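Local coordinates for protein NURA (Sulfolobus solfataricus, PDB 2YGK) that takes part in DNA double-strand break repair as a manganese-dependent nuclease that works with the HerA helicase to resect DNA ends, at residues A[115-120]-A[137-142]; A[187-190]-A[196-199]; A[158-163]-A[182-187]; A[108-113]-A[173-178]; A[198-203]-A[296-301]. All blocks are in the same frame, centred on the assembly; numbering follows the deposited sequence.

Contact 1 of 5, residues A[115-120]-A[137-142]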
# COMPACT_ATOMS: atom_id res chain seq x y z
N LEU A 115 -2.75 -10.85 -16.92
CA LEU A 115 -2.26 -10.57 -18.27
C LEU A 115 -0.85 -11.11 -18.46
O LEU A 115 -0.51 -11.62 -19.54
CB LEU A 115 -2.27 -9.07 -18.57
CG LEU A 115 -3.65 -8.40 -18.64
CD1 LEU A 115 -3.45 -6.88 -18.84
CD2 LEU A 115 -4.52 -8.97 -19.74
N GLU A 116 -0.02 -11.00 -17.42
CA GLU A 116 1.30 -11.60 -17.43
C GLU A 116 1.16 -13.09 -17.71
O GLU A 116 1.68 -13.59 -18.70
CB GLU A 116 2.02 -11.42 -16.09
CG GLU A 116 2.50 -10.04 -15.85
CD GLU A 116 3.02 -9.78 -14.44
OE1 GLU A 116 3.94 -10.44 -13.99
OE2 GLU A 116 2.53 -8.86 -13.79
N LEU A 117 0.43 -13.78 -16.84
CA LEU A 117 0.34 -15.23 -16.95
C LEU A 117 -0.29 -15.61 -18.27
O LEU A 117 0.14 -16.58 -18.88
CB LEU A 117 -0.47 -15.83 -15.82
CG LEU A 117 0.01 -15.61 -14.37
CD1 LEU A 117 -1.14 -16.08 -13.49
CD2 LEU A 117 1.41 -16.29 -14.01
N SER A 118 -1.28 -14.87 -18.76
CA SER A 118 -1.77 -15.25 -20.08
C SER A 118 -0.77 -15.01 -21.22
O SER A 118 -0.81 -15.69 -22.21
CB SER A 118 -3.14 -14.65 -20.38
OG SER A 118 -2.99 -13.33 -20.83
N LEU A 119 0.15 -14.06 -21.10
CA LEU A 119 1.20 -13.90 -22.12
C LEU A 119 2.24 -15.02 -21.99
O LEU A 119 2.88 -15.41 -22.98
CB LEU A 119 1.88 -12.53 -22.01
CG LEU A 119 1.04 -11.32 -22.42
CD1 LEU A 119 1.75 -10.00 -22.18
CD2 LEU A 119 0.73 -11.43 -23.87
N ALA A 120 2.40 -15.56 -20.80
CA ALA A 120 3.29 -16.71 -20.65
C ALA A 120 2.73 -17.88 -21.47
O ALA A 120 3.49 -18.67 -22.05
CB ALA A 120 3.43 -17.08 -19.18
N SER A 137 5.15 -18.75 -5.07
CA SER A 137 4.24 -18.60 -3.93
C SER A 137 3.39 -17.37 -4.08
O SER A 137 2.21 -17.45 -3.87
CB SER A 137 5.02 -18.51 -2.60
OG SER A 137 6.29 -17.80 -2.73
N LYS A 138 3.97 -16.24 -4.47
CA LYS A 138 3.18 -15.01 -4.54
C LYS A 138 2.21 -14.99 -5.73
O LYS A 138 1.10 -14.50 -5.61
CB LYS A 138 4.05 -13.74 -4.46
CG LYS A 138 4.17 -13.16 -2.99
CD LYS A 138 5.32 -12.14 -2.79
CE LYS A 138 5.73 -11.99 -1.29
NZ LYS A 138 7.18 -11.59 -1.09
N LYS A 139 2.63 -15.54 -6.87
CA LYS A 139 1.78 -15.57 -8.08
C LYS A 139 0.56 -16.47 -7.90
O LYS A 139 -0.51 -16.20 -8.46
CB LYS A 139 2.58 -16.07 -9.28
CG LYS A 139 3.67 -15.13 -9.75
CD LYS A 139 3.14 -14.03 -10.65
CE LYS A 139 4.01 -12.77 -10.64
NZ LYS A 139 4.77 -12.61 -11.92
N ILE A 140 0.75 -17.55 -7.14
CA ILE A 140 -0.32 -18.48 -6.83
C ILE A 140 -1.38 -17.85 -5.95
O ILE A 140 -2.53 -18.19 -6.07
CB ILE A 140 0.22 -19.72 -6.12
CG1 ILE A 140 0.68 -20.75 -7.15
CG2 ILE A 140 -0.84 -20.33 -5.17
CD1 ILE A 140 0.96 -22.07 -6.55
N GLY A 141 -0.97 -16.95 -5.05
CA GLY A 141 -1.90 -16.23 -4.19
C GLY A 141 -2.36 -17.10 -3.05
O GLY A 141 -1.91 -18.24 -2.93
N ASN A 142 -3.24 -16.56 -2.20
CA ASN A 142 -3.75 -17.29 -1.03
C ASN A 142 -4.87 -18.24 -1.40
O ASN A 142 -5.31 -18.29 -2.53
CB ASN A 142 -4.26 -16.32 0.06
CG ASN A 142 -3.14 -15.47 0.69
OD1 ASN A 142 -1.95 -15.84 0.67
ND2 ASN A 142 -3.53 -14.33 1.27

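Contact 2 of 5, residues A[187-190]-A[196-199]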
# COMPACT_ATOMS: atom_id res chain seq x y z
N SER A 187 -1.47 -22.96 -13.28
CA SER A 187 -1.58 -24.41 -13.46
C SER A 187 -1.41 -24.87 -14.90
O SER A 187 -0.85 -25.93 -15.13
CB SER A 187 -2.92 -24.93 -12.94
OG SER A 187 -2.96 -24.74 -11.54
N LYS A 188 -1.89 -24.07 -15.85
CA LYS A 188 -1.72 -24.40 -17.25
C LYS A 188 -0.26 -24.25 -17.65
O LYS A 188 0.29 -25.07 -18.37
CB LYS A 188 -2.62 -23.53 -18.14
CG LYS A 188 -4.11 -23.79 -17.86
CD LYS A 188 -4.93 -24.15 -19.13
CE LYS A 188 -4.54 -25.52 -19.73
NZ LYS A 188 -5.29 -26.67 -19.15
N ILE A 189 0.38 -23.19 -17.14
CA ILE A 189 1.77 -22.91 -17.45
C ILE A 189 2.69 -24.05 -16.98
O ILE A 189 3.53 -24.52 -17.72
CB ILE A 189 2.19 -21.57 -16.85
CG1 ILE A 189 1.42 -20.44 -17.53
CG2 ILE A 189 3.67 -21.34 -17.02
CD1 ILE A 189 1.46 -19.09 -16.77
N ILE A 190 2.47 -24.50 -15.76
CA ILE A 190 3.21 -25.59 -15.17
C ILE A 190 3.06 -26.85 -15.98
O ILE A 190 4.04 -27.52 -16.25
CB ILE A 190 2.74 -25.92 -13.74
CG1 ILE A 190 2.93 -24.72 -12.82
CG2 ILE A 190 3.53 -27.10 -13.18
CD1 ILE A 190 4.36 -24.21 -12.78
N ASN A 196 10.65 -25.55 -17.42
CA ASN A 196 11.19 -24.50 -18.28
C ASN A 196 10.82 -23.08 -17.80
O ASN A 196 11.21 -22.08 -18.40
CB ASN A 196 10.70 -24.70 -19.73
CG ASN A 196 11.15 -26.07 -20.35
OD1 ASN A 196 12.16 -26.66 -19.98
ND2 ASN A 196 10.37 -26.53 -21.33
N VAL A 197 10.05 -22.98 -16.72
CA VAL A 197 9.65 -21.68 -16.20
C VAL A 197 10.51 -21.32 -14.98
O VAL A 197 10.61 -22.11 -14.02
CB VAL A 197 8.17 -21.61 -15.79
CG1 VAL A 197 7.79 -20.19 -15.58
CG2 VAL A 197 7.31 -22.23 -16.84
N LEU A 198 11.12 -20.15 -15.02
CA LEU A 198 11.96 -19.68 -13.95
C LEU A 198 11.26 -18.50 -13.39
O LEU A 198 11.02 -17.52 -14.08
CB LEU A 198 13.32 -19.25 -14.48
CG LEU A 198 14.13 -20.36 -15.16
CD1 LEU A 198 15.48 -19.85 -15.51
CD2 LEU A 198 14.22 -21.61 -14.27
N TRP A 199 10.94 -18.59 -12.11
CA TRP A 199 10.24 -17.57 -11.44
C TRP A 199 11.26 -16.80 -10.59
O TRP A 199 11.66 -17.25 -9.52
CB TRP A 199 9.18 -18.21 -10.55
CG TRP A 199 8.24 -19.13 -11.29
CD1 TRP A 199 8.44 -20.45 -11.62
CD2 TRP A 199 6.93 -18.80 -11.74
NE1 TRP A 199 7.34 -20.96 -12.26
CE2 TRP A 199 6.39 -19.97 -12.34
CE3 TRP A 199 6.15 -17.64 -11.68
CZ2 TRP A 199 5.11 -20.00 -12.89
CZ3 TRP A 199 4.89 -17.68 -12.21
CH2 TRP A 199 4.38 -18.86 -12.82

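Contact 3 of 5, residues A[158-163]-A[182-187]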
# COMPACT_ATOMS: atom_id res chain seq x y z
N ARG A 158 -12.78 -21.13 -16.47
CA ARG A 158 -12.41 -22.15 -17.46
C ARG A 158 -12.21 -21.61 -18.88
O ARG A 158 -11.42 -22.18 -19.67
CB ARG A 158 -13.46 -23.29 -17.50
CG ARG A 158 -13.38 -24.27 -16.33
CD ARG A 158 -14.60 -25.21 -16.25
NE ARG A 158 -14.98 -25.49 -14.85
CZ ARG A 158 -16.05 -26.19 -14.47
NH1 ARG A 158 -16.89 -26.71 -15.36
NH2 ARG A 158 -16.27 -26.37 -13.17
N ASN A 159 -12.91 -20.52 -19.19
CA ASN A 159 -12.85 -19.95 -20.53
C ASN A 159 -11.94 -18.74 -20.62
O ASN A 159 -11.75 -18.19 -21.69
CB ASN A 159 -14.25 -19.59 -20.99
CG ASN A 159 -15.21 -20.74 -20.81
OD1 ASN A 159 -14.88 -21.89 -21.11
ND2 ASN A 159 -16.40 -20.45 -20.31
N VAL A 160 -11.40 -18.33 -19.47
CA VAL A 160 -10.42 -17.25 -19.39
C VAL A 160 -11.03 -15.95 -19.88
O VAL A 160 -10.48 -15.28 -20.75
CB VAL A 160 -9.13 -17.59 -20.19
CG1 VAL A 160 -8.09 -16.48 -20.00
CG2 VAL A 160 -8.56 -18.95 -19.76
N ASP A 161 -12.17 -15.60 -19.30
CA ASP A 161 -12.94 -14.45 -19.74
C ASP A 161 -12.71 -13.26 -18.81
O ASP A 161 -13.47 -13.04 -17.86
CB ASP A 161 -14.43 -14.85 -19.79
CG ASP A 161 -15.31 -13.82 -20.51
OD1 ASP A 161 -14.79 -12.77 -20.98
OD2 ASP A 161 -16.54 -14.07 -20.60
N LEU A 162 -11.65 -12.49 -19.08
CA LEU A 162 -11.35 -11.31 -18.26
C LEU A 162 -12.49 -10.31 -18.31
O LEU A 162 -12.93 -9.85 -17.27
CB LEU A 162 -10.08 -10.61 -18.71
CG LEU A 162 -8.77 -11.22 -18.24
CD1 LEU A 162 -7.65 -10.35 -18.73
CD2 LEU A 162 -8.74 -11.36 -16.73
N ASN A 163 -12.94 -9.98 -19.52
CA ASN A 163 -14.07 -9.05 -19.71
C ASN A 163 -15.28 -9.45 -18.87
O ASN A 163 -15.99 -8.58 -18.36
CB ASN A 163 -14.47 -8.92 -21.19
CG ASN A 163 -13.51 -8.03 -22.00
OD1 ASN A 163 -12.29 -8.23 -21.98
ND2 ASN A 163 -14.08 -7.07 -22.72
N ASN A 182 -5.89 -16.62 -11.70
CA ASN A 182 -4.44 -16.75 -11.62
C ASN A 182 -3.99 -18.19 -11.27
O ASN A 182 -3.07 -18.71 -11.90
CB ASN A 182 -3.89 -15.77 -10.62
CG ASN A 182 -4.16 -14.36 -11.01
OD1 ASN A 182 -4.46 -14.08 -12.16
ND2 ASN A 182 -4.03 -13.44 -10.07
N GLN A 183 -4.64 -18.83 -10.31
CA GLN A 183 -4.28 -20.20 -9.92
C GLN A 183 -4.45 -21.17 -11.09
O GLN A 183 -3.60 -22.04 -11.32
CB GLN A 183 -5.08 -20.67 -8.70
CG GLN A 183 -4.65 -20.01 -7.38
CD GLN A 183 -5.41 -20.48 -6.14
OE1 GLN A 183 -6.45 -21.16 -6.22
NE2 GLN A 183 -4.89 -20.11 -4.98
N PHE A 184 -5.51 -20.99 -11.85
CA PHE A 184 -5.80 -21.80 -13.02
C PHE A 184 -4.81 -21.51 -14.12
O PHE A 184 -4.32 -22.44 -14.77
CB PHE A 184 -7.23 -21.54 -13.48
CG PHE A 184 -7.59 -22.19 -14.79
CD1 PHE A 184 -7.86 -23.55 -14.87
CD2 PHE A 184 -7.70 -21.42 -15.95
CE1 PHE A 184 -8.21 -24.14 -16.08
CE2 PHE A 184 -8.06 -22.01 -17.17
CZ PHE A 184 -8.32 -23.37 -17.23
N LEU A 185 -4.46 -20.24 -14.30
CA LEU A 185 -3.42 -19.85 -15.26
C LEU A 185 -2.01 -20.36 -14.93
O LEU A 185 -1.27 -20.79 -15.83
CB LEU A 185 -3.42 -18.34 -15.41
CG LEU A 185 -4.64 -17.85 -16.16
CD1 LEU A 185 -4.70 -16.34 -16.10
CD2 LEU A 185 -4.63 -18.35 -17.62
N VAL A 186 -1.59 -20.26 -13.67
CA VAL A 186 -0.30 -20.86 -13.28
C VAL A 186 -0.35 -22.33 -13.61
O VAL A 186 0.59 -22.88 -14.16
CB VAL A 186 -0.01 -20.73 -11.79
CG1 VAL A 186 1.12 -21.63 -11.37
CG2 VAL A 186 0.30 -19.27 -11.45
N SER A 187 -1.47 -22.96 -13.28
CA SER A 187 -1.58 -24.41 -13.46
C SER A 187 -1.41 -24.87 -14.90
O SER A 187 -0.85 -25.93 -15.13
CB SER A 187 -2.92 -24.93 -12.94
OG SER A 187 -2.96 -24.74 -11.54

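Contact 4 of 5, residues A[108-113]-A[173-178]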
# COMPACT_ATOMS: atom_id res chain seq x y z
N ILE A 108 -6.77 -4.63 -9.05
CA ILE A 108 -6.02 -4.08 -10.16
C ILE A 108 -4.78 -4.95 -10.34
O ILE A 108 -4.45 -5.34 -11.47
CB ILE A 108 -5.56 -2.64 -9.94
CG1 ILE A 108 -6.75 -1.67 -10.04
CG2 ILE A 108 -4.53 -2.24 -10.98
CD1 ILE A 108 -6.51 -0.34 -9.31
N SER A 109 -4.10 -5.27 -9.25
CA SER A 109 -2.87 -6.02 -9.36
C SER A 109 -3.13 -7.45 -9.83
O SER A 109 -2.34 -7.98 -10.59
CB SER A 109 -2.05 -5.98 -8.07
OG SER A 109 -2.84 -6.21 -6.94
N LEU A 110 -4.22 -8.06 -9.38
CA LEU A 110 -4.55 -9.42 -9.79
C LEU A 110 -4.90 -9.43 -11.27
O LEU A 110 -4.61 -10.38 -11.98
CB LEU A 110 -5.72 -9.97 -8.98
CG LEU A 110 -5.33 -10.34 -7.55
CD1 LEU A 110 -6.55 -10.53 -6.64
CD2 LEU A 110 -4.48 -11.57 -7.52
N LEU A 111 -5.56 -8.37 -11.73
CA LEU A 111 -5.83 -8.21 -13.14
C LEU A 111 -4.52 -8.11 -13.93
O LEU A 111 -4.37 -8.76 -14.98
CB LEU A 111 -6.70 -7.00 -13.33
CG LEU A 111 -7.10 -6.57 -14.73
CD1 LEU A 111 -7.48 -7.73 -15.63
CD2 LEU A 111 -8.26 -5.57 -14.57
N MSE A 112 -3.55 -7.38 -13.40
CA MSE A 112 -2.24 -7.29 -14.03
C MSE A 112 -1.60 -8.68 -14.08
O MSE A 112 -1.13 -9.09 -15.13
CB MSE A 112 -1.37 -6.28 -13.29
CG MSE A 112 0.06 -6.12 -13.83
SE MSE A 112 1.24 -5.27 -12.48
CE MSE A 112 0.90 -6.62 -11.08
N GLU A 113 -1.61 -9.41 -12.97
CA GLU A 113 -1.04 -10.74 -12.92
C GLU A 113 -1.69 -11.67 -13.98
O GLU A 113 -1.01 -12.36 -14.73
CB GLU A 113 -1.09 -11.27 -11.47
CG GLU A 113 0.23 -10.84 -10.60
CD GLU A 113 -0.05 -10.15 -9.20
OE1 GLU A 113 -1.19 -10.27 -8.67
OE2 GLU A 113 0.90 -9.51 -8.64
N LYS A 173 -16.40 -11.14 -4.51
CA LYS A 173 -16.43 -12.12 -5.58
C LYS A 173 -15.49 -11.79 -6.73
O LYS A 173 -14.92 -12.70 -7.31
CB LYS A 173 -17.86 -12.32 -6.11
CG LYS A 173 -18.69 -13.24 -5.23
CD LYS A 173 -20.06 -13.51 -5.82
CE LYS A 173 -20.84 -14.41 -4.91
NZ LYS A 173 -22.18 -14.74 -5.46
N MSE A 174 -15.32 -10.51 -7.08
CA MSE A 174 -14.37 -10.17 -8.16
C MSE A 174 -12.89 -10.47 -7.75
O MSE A 174 -12.16 -11.17 -8.46
CB MSE A 174 -14.51 -8.74 -8.67
CG MSE A 174 -13.57 -8.53 -9.86
SE MSE A 174 -13.44 -6.80 -10.64
CE MSE A 174 -12.52 -7.13 -12.27
N ARG A 175 -12.47 -9.93 -6.61
CA ARG A 175 -11.15 -10.24 -6.11
C ARG A 175 -10.98 -11.75 -6.11
O ARG A 175 -9.97 -12.24 -6.59
CB ARG A 175 -10.93 -9.68 -4.71
CG ARG A 175 -9.75 -10.32 -3.96
CD ARG A 175 -9.76 -9.97 -2.48
NE ARG A 175 -11.09 -10.21 -1.91
CZ ARG A 175 -11.37 -11.06 -0.93
NH1 ARG A 175 -10.41 -11.76 -0.33
NH2 ARG A 175 -12.63 -11.19 -0.53
N ASP A 176 -11.96 -12.48 -5.59
CA ASP A 176 -11.85 -13.93 -5.42
C ASP A 176 -11.86 -14.68 -6.75
O ASP A 176 -11.08 -15.61 -6.95
CB ASP A 176 -12.91 -14.47 -4.46
CG ASP A 176 -12.54 -14.26 -2.99
OD1 ASP A 176 -11.52 -13.58 -2.71
OD2 ASP A 176 -13.24 -14.80 -2.12
N LEU A 177 -12.72 -14.26 -7.68
CA LEU A 177 -12.65 -14.81 -9.03
C LEU A 177 -11.31 -14.57 -9.70
O LEU A 177 -10.82 -15.44 -10.40
CB LEU A 177 -13.73 -14.23 -9.93
CG LEU A 177 -15.08 -14.91 -9.90
CD1 LEU A 177 -15.94 -14.25 -10.99
CD2 LEU A 177 -14.98 -16.43 -10.09
N LEU A 178 -10.74 -13.38 -9.53
CA LEU A 178 -9.43 -13.09 -10.13
C LEU A 178 -8.32 -13.94 -9.52
O LEU A 178 -7.45 -14.40 -10.22
CB LEU A 178 -9.09 -11.60 -10.04
CG LEU A 178 -9.82 -10.71 -11.05
CD1 LEU A 178 -9.84 -9.20 -10.65
CD2 LEU A 178 -9.22 -10.89 -12.41

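Contact 5 of 5, residues A[198-203]-A[296-301]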
# COMPACT_ATOMS: atom_id res chain seq x y z
N LEU A 198 11.12 -20.15 -15.02
CA LEU A 198 11.96 -19.68 -13.95
C LEU A 198 11.26 -18.50 -13.39
O LEU A 198 11.02 -17.52 -14.08
CB LEU A 198 13.32 -19.25 -14.48
CG LEU A 198 14.13 -20.36 -15.16
CD1 LEU A 198 15.48 -19.85 -15.51
CD2 LEU A 198 14.22 -21.61 -14.27
N TRP A 199 10.94 -18.59 -12.11
CA TRP A 199 10.24 -17.57 -11.44
C TRP A 199 11.26 -16.80 -10.59
O TRP A 199 11.66 -17.25 -9.52
CB TRP A 199 9.18 -18.21 -10.55
CG TRP A 199 8.24 -19.13 -11.29
CD1 TRP A 199 8.44 -20.45 -11.62
CD2 TRP A 199 6.93 -18.80 -11.74
NE1 TRP A 199 7.34 -20.96 -12.26
CE2 TRP A 199 6.39 -19.97 -12.34
CE3 TRP A 199 6.15 -17.64 -11.68
CZ2 TRP A 199 5.11 -20.00 -12.89
CZ3 TRP A 199 4.89 -17.68 -12.21
CH2 TRP A 199 4.38 -18.86 -12.82
N ILE A 200 11.61 -15.61 -11.04
CA ILE A 200 12.72 -14.90 -10.45
C ILE A 200 12.29 -13.67 -9.67
O ILE A 200 11.49 -12.88 -10.18
CB ILE A 200 13.66 -14.46 -11.55
CG1 ILE A 200 14.26 -15.72 -12.18
CG2 ILE A 200 14.71 -13.54 -11.03
CD1 ILE A 200 15.14 -15.45 -13.33
N SER A 201 12.83 -13.51 -8.46
CA SER A 201 12.57 -12.33 -7.68
C SER A 201 13.82 -11.72 -7.04
O SER A 201 14.70 -12.42 -6.60
CB SER A 201 11.46 -12.57 -6.59
OG SER A 201 11.60 -13.76 -5.82
N LYS A 202 13.84 -10.38 -7.00
CA LYS A 202 14.85 -9.57 -6.35
C LYS A 202 14.65 -9.52 -4.84
O LYS A 202 15.59 -9.31 -4.10
CB LYS A 202 14.81 -8.15 -6.92
CG LYS A 202 15.11 -8.03 -8.43
CD LYS A 202 14.83 -6.60 -9.03
CE LYS A 202 15.97 -6.20 -10.06
NZ LYS A 202 15.72 -4.85 -10.75
N VAL A 203 13.43 -9.76 -4.39
CA VAL A 203 13.03 -9.65 -2.98
C VAL A 203 12.45 -10.97 -2.49
O VAL A 203 11.88 -11.73 -3.27
CB VAL A 203 11.96 -8.54 -2.85
CG1 VAL A 203 11.33 -8.53 -1.47
CG2 VAL A 203 12.60 -7.19 -3.15
N LYS A 296 24.82 -6.79 -15.13
CA LYS A 296 25.05 -6.51 -13.70
C LYS A 296 24.25 -7.43 -12.81
O LYS A 296 23.66 -6.97 -11.86
CB LYS A 296 24.70 -5.06 -13.35
CG LYS A 296 25.84 -4.06 -13.67
CD LYS A 296 25.29 -2.64 -13.90
CE LYS A 296 26.40 -1.70 -14.35
NZ LYS A 296 27.46 -1.62 -13.32
N GLY A 297 24.24 -8.73 -13.14
CA GLY A 297 23.72 -9.73 -12.25
C GLY A 297 22.27 -10.05 -12.45
O GLY A 297 21.78 -10.94 -11.77
N TYR A 298 21.59 -9.39 -13.41
CA TYR A 298 20.16 -9.61 -13.64
C TYR A 298 19.76 -9.74 -15.12
O TYR A 298 20.25 -8.98 -15.97
CB TYR A 298 19.38 -8.43 -13.04
CG TYR A 298 17.89 -8.62 -12.95
CD1 TYR A 298 17.35 -9.37 -11.94
CD2 TYR A 298 17.02 -8.05 -13.89
CE1 TYR A 298 15.95 -9.55 -11.83
CE2 TYR A 298 15.64 -8.22 -13.80
CZ TYR A 298 15.11 -8.97 -12.76
OH TYR A 298 13.74 -9.14 -12.60
N PRO A 299 18.80 -10.64 -15.42
CA PRO A 299 18.51 -10.92 -16.85
C PRO A 299 17.90 -9.74 -17.54
O PRO A 299 16.86 -9.27 -17.12
CB PRO A 299 17.53 -12.12 -16.81
CG PRO A 299 17.68 -12.67 -15.44
CD PRO A 299 17.97 -11.47 -14.54
N PHE A 300 18.56 -9.26 -18.60
CA PHE A 300 18.10 -8.10 -19.30
C PHE A 300 16.68 -8.23 -19.83
O PHE A 300 15.93 -7.27 -19.75
CB PHE A 300 19.04 -7.66 -20.43
CG PHE A 300 18.66 -6.32 -21.00
CD1 PHE A 300 18.71 -5.20 -20.20
CD2 PHE A 300 18.15 -6.20 -22.27
CE1 PHE A 300 18.32 -3.98 -20.68
CE2 PHE A 300 17.78 -4.97 -22.77
CZ PHE A 300 17.86 -3.86 -21.98
N PRO A 301 16.30 -9.39 -20.39
CA PRO A 301 14.93 -9.55 -20.85
C PRO A 301 13.87 -9.13 -19.83
O PRO A 301 12.88 -8.49 -20.19
CB PRO A 301 14.87 -11.05 -21.14
CG PRO A 301 16.20 -11.31 -21.73
CD PRO A 301 17.13 -10.52 -20.85
O HOH W 1 12.61 -10.71 -10.50

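Contact 1 of 5, residues A[115-120]-A[137-142]
E116 leaves its helix with CG anti to the carbonyl carbon (chi1 -74°) and then runs extended, while K139 comes from the facing helix with a chain bent at chi2 (-82°) and again near its end, which brings the ammonium group to the carboxylate. The two side chains cross at about a right angle. K139 NZ donates to E116 OE1 at 3.1 Å in a salt bridge; the nitrogen approaches on the syn side of the carboxylate but 33° out of its plane. The lysine is held twice, since NZ also donates to the backbone O of D133, which ties it to the end of strand 129-133. L117 adds an apolar touch, its CD2 4.4 Å from K139 CD. The bridge is buried and close to the metal site: the side chain of E116 comes within about 5 Å of the bound manganese, which D58 and D133 bind. K139 therefore links a carboxylate beside the metal to the backbone of one of its ligands. Around this, helix 104-123 lies against strands 54-65 and 70-82, with E116 touching I57, D58 and A76. L117 touches L185 and I189 of helix 171-193, and helix 136-140 follows strand 129-133 closely, its I140 O accepting a bond from Q183 NE2 on that same long helix.

Contact 2 of 5, residues A[187-190]-A[196-199]
The helix carrying I189 and I190 approaches the start of the strand carrying V197 and W199 with CA atoms nearest at I190 and V197, 7.6 Å apart, so that side chains and not backbones make the contact. I189 and V197 cross at about a right angle and meet methyl to methyl, CG2 to CG2, at 3.8 Å. The branch of I189 that touches is the one anti to its backbone N, and on V197 it is the one beside the N. I190 reaches W199 with its end alone: CD1 lies 4.3 Å from CZ2 of the indole, at a slant to the ring. V197 CG1 lies over one face of the same indole, near its rim, so these two strand residues present a joint apolar surface to the helix. Helix 171-193 belongs to the beta-alpha-beta crossover between parallel strands 129-133 and 197-201 and packs on the sheet it feeds. Strand 197-201 also pairs antiparallel with 270-275; I189 meets A120 and L121 of helix 104-123, and I190 meets V275.

Contact 3 of 5, residues A[158-163]-A[182-187]
V160 and F184 form the first shell: V160 CG2 stands at the edge of the phenyl ring, near its plane, 4.0 Å from F184 CE2, and the two side chains cross at about a right angle. The backbone O of R158 comes to 4.1 Å of F184 CZ, an oblique approach that is contact and not a bond. F184 reaches across because its CG lies anti to the backbone N (chi1 172°). V160 is set by its backbone, which turns to positive phi (62°) just past the last turn of the preceding helix. Further out, I157 of that helix and E247 and I248 of a loop also touch the F184 side chain, while L185 beside it leans on L117 of helix 104-123. The turn opposite F184 is a Schellman motif at V160, followed at once by D161 as N-cap of helix 162-166, its OD1 making a weak bond to G164 N: one helix is closed and the next opened within a few residues.

Contact 4 of 5, residues A[108-113]-A[173-178]
L110 and L178 carry most of this contact, each burying about 70 Å², with L111 next. L110 and L178 meet at their roots, CB to CB at 3.9 Å, where the two backbones come nearest, with CA atoms 6.1 Å apart. Further along L110, CD1 lies against the opposite helix: it sits 3.8 Å from the carbonyl O of R175 and 4.2 Å from R175 CG. L178 in turn has its CD2 reach the backbone of the other helix, 4.4 Å from CA of L111, so that each leucine rests partly on the main chain of the facing helix. Helices 104-123 and 171-193 run here almost side by side, their segment axes 9.6 Å apart and inclined by 25°, as a pair of near-parallel helices packed beside the mixed sheet of this RNase H-clan nuclease domain. On the sheet side L111 touches Y72 of strand 70-82, and it also meets I166 of helix 162-166, on which M174 packs too; L178 touches I165 of the same short helix. Past CG, the end of the R175 side chain leads away: a bend at chi3 (50°) swings the guanidinium beside D176, whose OD1 lies over the centre of one face, 3.2 Å from NH1, an attraction of charges with no N-H pointing at the oxygen. R175 NE adds a long, weak ion pair with D103 before helix 104-123.

Contact 5 of 5, residues A[198-203]-A[296-301]
Y298 meets K202 and I200 in a cation-pi and apolar contact between the end of the central strand 197-201, with the loop residue K202 just after it, and the short strand 298-299 that precedes helix 300-309. The lysine lies across the phenol: K202 CE stands over the middle of one face, 3.9 Å from the centroid of the Y298 ring, and K202 NZ, carried on across the same face, lies 4.5 Å from that centroid, 9° off the normal. The two side chains cross at about a right angle, and K202 CG comes as near to Y298 CE1 as CE does, 3.8 Å in each case. On the opposite face P299 CD, from the next residue, lies near the rim. I200 adds two apolar touches, CG2 to Y298 CE1 and CD1 to P299 CG, both 4.3 Å. At the edge of the ring, in its plane, a water accepts from Y298 OH at 2.9 Å; it also lies by I200 O, too close for the distance to be taken exactly, so the link to the strand is tentative. The side chain of Y298 also touches that of the manganese ligand D133. With an ammonium group over one face and the hydroxyl donating to water, these contacts probably limit the tilt of the ring, whose pi face probably offers K202 NZ a mild electrostatic attraction at a partly exposed edge.

In the fold
Contacts 1, 2 and 5 are buried, while 3 and 4 are partly buried and lie on the helical side, away from the annotated sites. Helix 104-123 serves contacts 1 and 4, helix 171-193 serves 2, 3 and 4, and strand 197-201 serves 2 and 5. Polar chemistry gathers near the metal: contact 1 has a salt bridge, contact 5 a cation-pi pair and a water at the tyrosine hydroxyl, whereas 2, 3 and 4 are held by aliphatic and aromatic groups. W199 joins contact 2 to contact 1 by touching K139 and L117, and N182 beside L110 and E113 joins 3 to 4. Contacts 3 and 5 stand about 25 Å apart, centre to centre.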